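Local coordinates for putative diflavin flavoprotein A 5 (Nostoc sp. PCC 7120, PDB 4FEK) that probably carries electrons from NADH to oxygen, reducing it to water, this chain being the metallo-beta-lactamase-like N-terminal domain of the modular flavodiiron protein, at residues Ala103-Ala115 with Leu127-Asp139. Sequence-based numbering, arbitrary orientation.
Sequences APQITFVCSLPAA and LNILPMRGKETLD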
loop_
_atom_site.group_PDB
_atom_site.type_symbol
_atom_site.label_atom_id
_atom_site.label_comp_id
_atom_site.label_asym_id
_atom_site.label_seq_id
_atom_site.Cartn_x
_atom_site.Cartn_y
_atom_site.Cartn_z
ATOM N N ALA A 103 12.165 -15.228 -7.133
ATOM C CA ALA A 103 12.561 -15.318 -5.732
ATOM C C ALA A 103 11.702 -16.358 -5.038
ATOM O O ALA A 103 10.792 -16.017 -4.266
ATOM C CB ALA A 103 12.405 -13.969 -5.058
ATOM N N PRO A 104 11.985 -17.637 -5.309
ATOM C CA PRO A 104 11.114 -18.740 -4.883
ATOM C C PRO A 104 11.089 -18.912 -3.370
ATOM O O PRO A 104 10.201 -19.581 -2.847
ATOM C CB PRO A 104 11.748 -19.972 -5.547
ATOM C CG PRO A 104 12.760 -19.419 -6.543
ATOM C CD PRO A 104 13.200 -18.118 -5.989
ATOM N N GLN A 105 12.059 -18.306 -2.696
ATOM C CA GLN A 105 12.180 -18.363 -1.243
ATOM C C GLN A 105 11.264 -17.377 -0.469
ATOM O O GLN A 105 11.161 -17.461 0.755
ATOM C CB GLN A 105 13.636 -18.113 -0.837
ATOM C CG GLN A 105 14.038 -16.634 -0.747
ATOM C CD GLN A 105 14.384 -16.008 -2.094
ATOM O OE1 GLN A 105 14.389 -16.676 -3.120
ATOM N NE2 GLN A 105 14.676 -14.712 -2.087
ATOM N N ILE A 106 10.612 -16.448 -1.163
ATOM C CA ILE A 106 9.835 -15.414 -0.460
ATOM C C ILE A 106 8.704 -15.960 0.404
ATOM O O ILE A 106 8.125 -17.015 0.125
ATOM C CB ILE A 106 9.221 -14.396 -1.422
ATOM C CG1 ILE A 106 8.340 -15.105 -2.447
ATOM C CG2 ILE A 106 10.290 -13.613 -2.104
ATOM C CD1 ILE A 106 7.738 -14.150 -3.494
ATOM N N THR A 107 8.385 -15.219 1.458
ATOM C CA THR A 107 7.214 -15.528 2.262
ATOM C C THR A 107 6.236 -14.383 2.118
ATOM O O THR A 107 6.601 -13.212 2.230
ATOM C CB THR A 107 7.559 -15.756 3.745
ATOM O OG1 THR A 107 8.329 -16.953 3.854
ATOM C CG2 THR A 107 6.278 -15.916 4.578
ATOM N N PHE A 108 5.003 -14.739 1.797
ATOM C CA PHE A 108 3.922 -13.777 1.722
ATOM C C PHE A 108 3.408 -13.469 3.120
ATOM O O PHE A 108 3.194 -14.375 3.933
ATOM C CB PHE A 108 2.805 -14.320 0.831
ATOM C CG PHE A 108 3.166 -14.343 -0.614
ATOM C CD1 PHE A 108 3.627 -15.506 -1.212
ATOM C CD2 PHE A 108 3.103 -13.182 -1.366
ATOM C CE1 PHE A 108 3.987 -15.517 -2.545
ATOM C CE2 PHE A 108 3.461 -13.180 -2.693
ATOM C CZ PHE A 108 3.904 -14.355 -3.291
ATOM N N VAL A 109 3.237 -12.183 3.396
ATOM C CA VAL A 109 2.759 -11.710 4.692
ATOM C C VAL A 109 1.470 -10.942 4.397
ATOM O O VAL A 109 1.448 -10.001 3.603
ATOM C CB VAL A 109 3.787 -10.793 5.387
ATOM C CG1 VAL A 109 3.232 -10.289 6.741
ATOM C CG2 VAL A 109 5.106 -11.535 5.597
ATOM N N CYS A 110 0.375 -11.394 4.975
ATOM C CA CYS A 110 -0.911 -10.804 4.646
ATOM C C CYS A 110 -1.836 -10.916 5.832
ATOM O O CYS A 110 -1.542 -11.606 6.801
ATOM C CB CYS A 110 -1.547 -11.513 3.439
ATOM S SG CYS A 110 -1.784 -13.313 3.667
ATOM N N SER A 111 -2.958 -10.218 5.745
ATOM C CA SER A 111 -4.010 -10.419 6.706
ATOM C C SER A 111 -4.656 -11.762 6.371
ATOM O O SER A 111 -4.736 -12.173 5.203
ATOM C CB SER A 111 -5.036 -9.273 6.662
ATOM O OG SER A 111 -6.062 -9.509 7.619
ATOM N N LEU A 112 -5.096 -12.442 7.419
ATOM C CA LEU A 112 -5.688 -13.775 7.336
ATOM C C LEU A 112 -6.684 -14.012 6.176
ATOM O O LEU A 112 -6.585 -15.032 5.497
ATOM C CB LEU A 112 -6.314 -14.119 8.696
ATOM C CG LEU A 112 -6.532 -15.568 9.124
ATOM C CD1 LEU A 112 -7.865 -16.065 8.613
ATOM C CD2 LEU A 112 -5.415 -16.455 8.630
ATOM N N PRO A 113 -7.633 -13.083 5.934
ATOM C CA PRO A 113 -8.556 -13.358 4.825
ATOM C C PRO A 113 -7.911 -13.432 3.439
ATOM O O PRO A 113 -8.573 -13.942 2.540
ATOM C CB PRO A 113 -9.536 -12.179 4.882
ATOM C CG PRO A 113 -9.489 -11.736 6.298
ATOM C CD PRO A 113 -8.079 -11.930 6.738
ATOM N N ALA A 114 -6.677 -12.945 3.262
ATOM C CA ALA A 114 -5.997 -13.058 1.974
ATOM C C ALA A 114 -5.278 -14.408 1.788
ATOM O O ALA A 114 -4.920 -14.776 0.661
ATOM C CB ALA A 114 -4.980 -11.913 1.789
ATOM N N ALA A 115 -5.039 -15.128 2.880
ATOM C CA ALA A 115 -4.222 -16.344 2.797
ATOM C C ALA A 115 -4.859 -17.405 1.893
ATOM O O ALA A 115 -4.172 -18.024 1.068
ATOM C CB ALA A 115 -3.930 -16.911 4.187
ATOM N N LEU A 127 2.878 -22.467 -1.392
ATOM C CA LEU A 127 3.232 -21.109 -1.000
ATOM C C LEU A 127 3.662 -21.041 0.457
ATOM O O LEU A 127 3.120 -21.743 1.316
ATOM C CB LEU A 127 2.042 -20.175 -1.235
ATOM C CG LEU A 127 2.082 -19.190 -2.403
ATOM C CD1 LEU A 127 2.725 -19.779 -3.651
ATOM C CD2 LEU A 127 0.670 -18.672 -2.703
ATOM N N ASN A 128 4.656 -20.208 0.722
ATOM C CA ASN A 128 4.991 -19.835 2.087
ATOM C C ASN A 128 4.176 -18.583 2.440
ATOM O O ASN A 128 4.352 -17.532 1.823
ATOM C CB ASN A 128 6.477 -19.536 2.185
ATOM C CG ASN A 128 7.335 -20.668 1.645
ATOM O OD1 ASN A 128 7.015 -21.841 1.841
ATOM N ND2 ASN A 128 8.416 -20.322 0.946
ATOM N N ILE A 129 3.260 -18.702 3.400
ATOM C CA ILE A 129 2.441 -17.558 3.804
ATOM C C ILE A 129 2.491 -17.332 5.316
ATOM O O ILE A 129 2.353 -18.269 6.105
ATOM C CB ILE A 129 0.974 -17.726 3.354
ATOM C CG1 ILE A 129 0.909 -17.991 1.855
ATOM C CG2 ILE A 129 0.140 -16.497 3.713
ATOM C CD1 ILE A 129 -0.451 -18.278 1.379
ATOM N N LEU A 130 2.695 -16.079 5.707
ATOM C CA LEU A 130 2.687 -15.694 7.108
ATOM C C LEU A 130 1.479 -14.781 7.379
ATOM O O LEU A 130 1.533 -13.569 7.156
ATOM C CB LEU A 130 3.984 -14.978 7.435
ATOM C CG LEU A 130 4.230 -14.525 8.866
ATOM C CD1 LEU A 130 3.828 -15.609 9.855
ATOM C CD2 LEU A 130 5.699 -14.173 9.013
ATOM N N PRO A 131 0.366 -15.358 7.825
ATOM C CA PRO A 131 -0.761 -14.446 8.090
ATOM C C PRO A 131 -0.557 -13.619 9.367
ATOM O O PRO A 131 0.029 -14.097 10.332
ATOM C CB PRO A 131 -1.965 -15.383 8.193
ATOM C CG PRO A 131 -1.387 -16.737 8.491
ATOM C CD PRO A 131 -0.014 -16.782 7.900
HETATM N N MSE A 132 -0.989 -12.363 9.353
HETATM C CA MSE A 132 -0.798 -11.511 10.522
HETATM C C MSE A 132 -2.156 -11.131 11.115
HETATM O O MSE A 132 -2.997 -10.528 10.449
HETATM C CB MSE A 132 0.033 -10.261 10.185
HETATM C CG MSE A 132 1.465 -10.556 9.723
HETATM SE SE MSE A 132 2.617 -11.392 11.075
HETATM C CE MSE A 132 4.351 -11.091 10.236
ATOM N N ARG A 133 -2.370 -11.512 12.364
ATOM C CA ARG A 133 -3.674 -11.311 13.009
ATOM C C ARG A 133 -3.683 -10.042 13.888
ATOM O O ARG A 133 -4.723 -9.638 14.397
ATOM C CB ARG A 133 -4.061 -12.567 13.812
ATOM C CG ARG A 133 -4.566 -13.744 12.952
ATOM C CD ARG A 133 -4.439 -15.133 13.628
ATOM N NE ARG A 133 -3.105 -15.681 13.394
ATOM C CZ ARG A 133 -2.831 -16.746 12.645
ATOM N NH1 ARG A 133 -3.800 -17.447 12.069
ATOM N NH2 ARG A 133 -1.572 -17.129 12.500
ATOM N N GLY A 134 -2.523 -9.424 14.071
ATOM C CA GLY A 134 -2.451 -8.179 14.818
ATOM C C GLY A 134 -1.656 -8.231 16.112
ATOM O O GLY A 134 -1.264 -7.197 16.639
ATOM N N LYS A 135 -1.410 -9.428 16.628
ATOM C CA LYS A 135 -0.658 -9.576 17.877
ATOM C C LYS A 135 0.839 -9.678 17.631
ATOM O O LYS A 135 1.644 -9.027 18.309
ATOM C CB LYS A 135 -1.123 -10.824 18.631
ATOM C CG LYS A 135 -0.450 -11.021 19.981
ATOM C CD LYS A 135 -1.244 -10.349 21.095
ATOM C CE LYS A 135 -0.509 -10.424 22.423
ATOM N NZ LYS A 135 -1.302 -9.788 23.516
ATOM N N GLU A 136 1.207 -10.511 16.663
ATOM C CA GLU A 136 2.607 -10.803 16.409
ATOM C C GLU A 136 3.264 -9.729 15.566
ATOM O O GLU A 136 2.615 -9.068 14.759
ATOM C CB GLU A 136 2.765 -12.173 15.748
ATOM C CG GLU A 136 2.425 -13.332 16.670
ATOM C CD GLU A 136 3.304 -13.375 17.915
ATOM O OE1 GLU A 136 4.501 -13.017 17.822
ATOM O OE2 GLU A 136 2.794 -13.769 18.991
ATOM N N THR A 137 4.561 -9.553 15.772
ATOM C CA THR A 137 5.325 -8.612 14.980
ATOM C C THR A 137 6.310 -9.354 14.094
ATOM O O THR A 137 6.503 -10.560 14.238
ATOM C CB THR A 137 6.069 -7.598 15.861
ATOM O OG1 THR A 137 6.937 -8.290 16.761
ATOM C CG2 THR A 137 5.071 -6.752 16.659
ATOM N N LEU A 138 6.916 -8.625 13.163
ATOM C CA LEU A 138 7.922 -9.186 12.284
ATOM C C LEU A 138 9.182 -8.343 12.381
ATOM O O LEU A 138 9.197 -7.170 11.985
ATOM C CB LEU A 138 7.410 -9.216 10.843
ATOM C CG LEU A 138 8.368 -9.753 9.777
ATOM C CD1 LEU A 138 8.682 -11.220 9.995
ATOM C CD2 LEU A 138 7.784 -9.517 8.391
ATOM N N ASP A 139 10.246 -8.936 12.906
ATOM C CA ASP A 139 11.498 -8.208 13.058
ATOM C C ASP A 139 12.379 -8.389 11.819
ATOM O O ASP A 139 12.817 -9.495 11.499
ATOM C CB ASP A 139 12.228 -8.653 14.326
ATOM C CG ASP A 139 13.498 -7.847 14.597
ATOM O OD1 ASP A 139 13.722 -6.806 13.943
ATOM O OD2 ASP A 139 14.265 -8.246 15.497
HETATM O O HOH W 1 10.202 -21.952 -0.341
HETATM O O HOH W 2 -5.298 -10.983 9.828
#
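Phe108, Val109 and Cys110 run parallel to Ile129, Leu130 and Pro131, the two strands of a beta-alpha-beta unit whose connection contains helix 112-121; strand 129-132 forms one margin of a mixed sheet in the metallo-beta-lactamase fold. Four backbone hydrogen bonds join the strands: Phe108 N to Asn128 O, Leu130 N to Phe108 O, Cys110 N to Leu130 O and Met132 N to Cys110 O. On the helix-covered face, the Leu127 side chain slants across the Phe108 ring, its CG 4.1 Å from CE1, and both side chains also touch Leu118. Beside them Cys110 SG meets Ile129 CG2 at 3.7 Å, while Ala115 CB reaches the same methyl from the helix. Further along, Leu112 CD2 lies 3.6 Å from Pro131 CB and also touches Arg133 NH1. On the other face Val109 and Leu130 run alongside each other, CG2 of the valine 4.1 Å from CB of the leucine. Val109 CG1, anti to its own N (chi1 179°), presses on Met132 CG at a tight 3.5 Å; the selenomethionine chain bends at chi2 (-65°), bringing CE against that same methyl. Here Leu138 and Phe148 bring in the second sheet. At the strand starts Asn128 ND2 makes a weak bond to Ile106 O. At the far end one water accepts from Leu112 N and donates to Ser111 OG, 2.8 Å away.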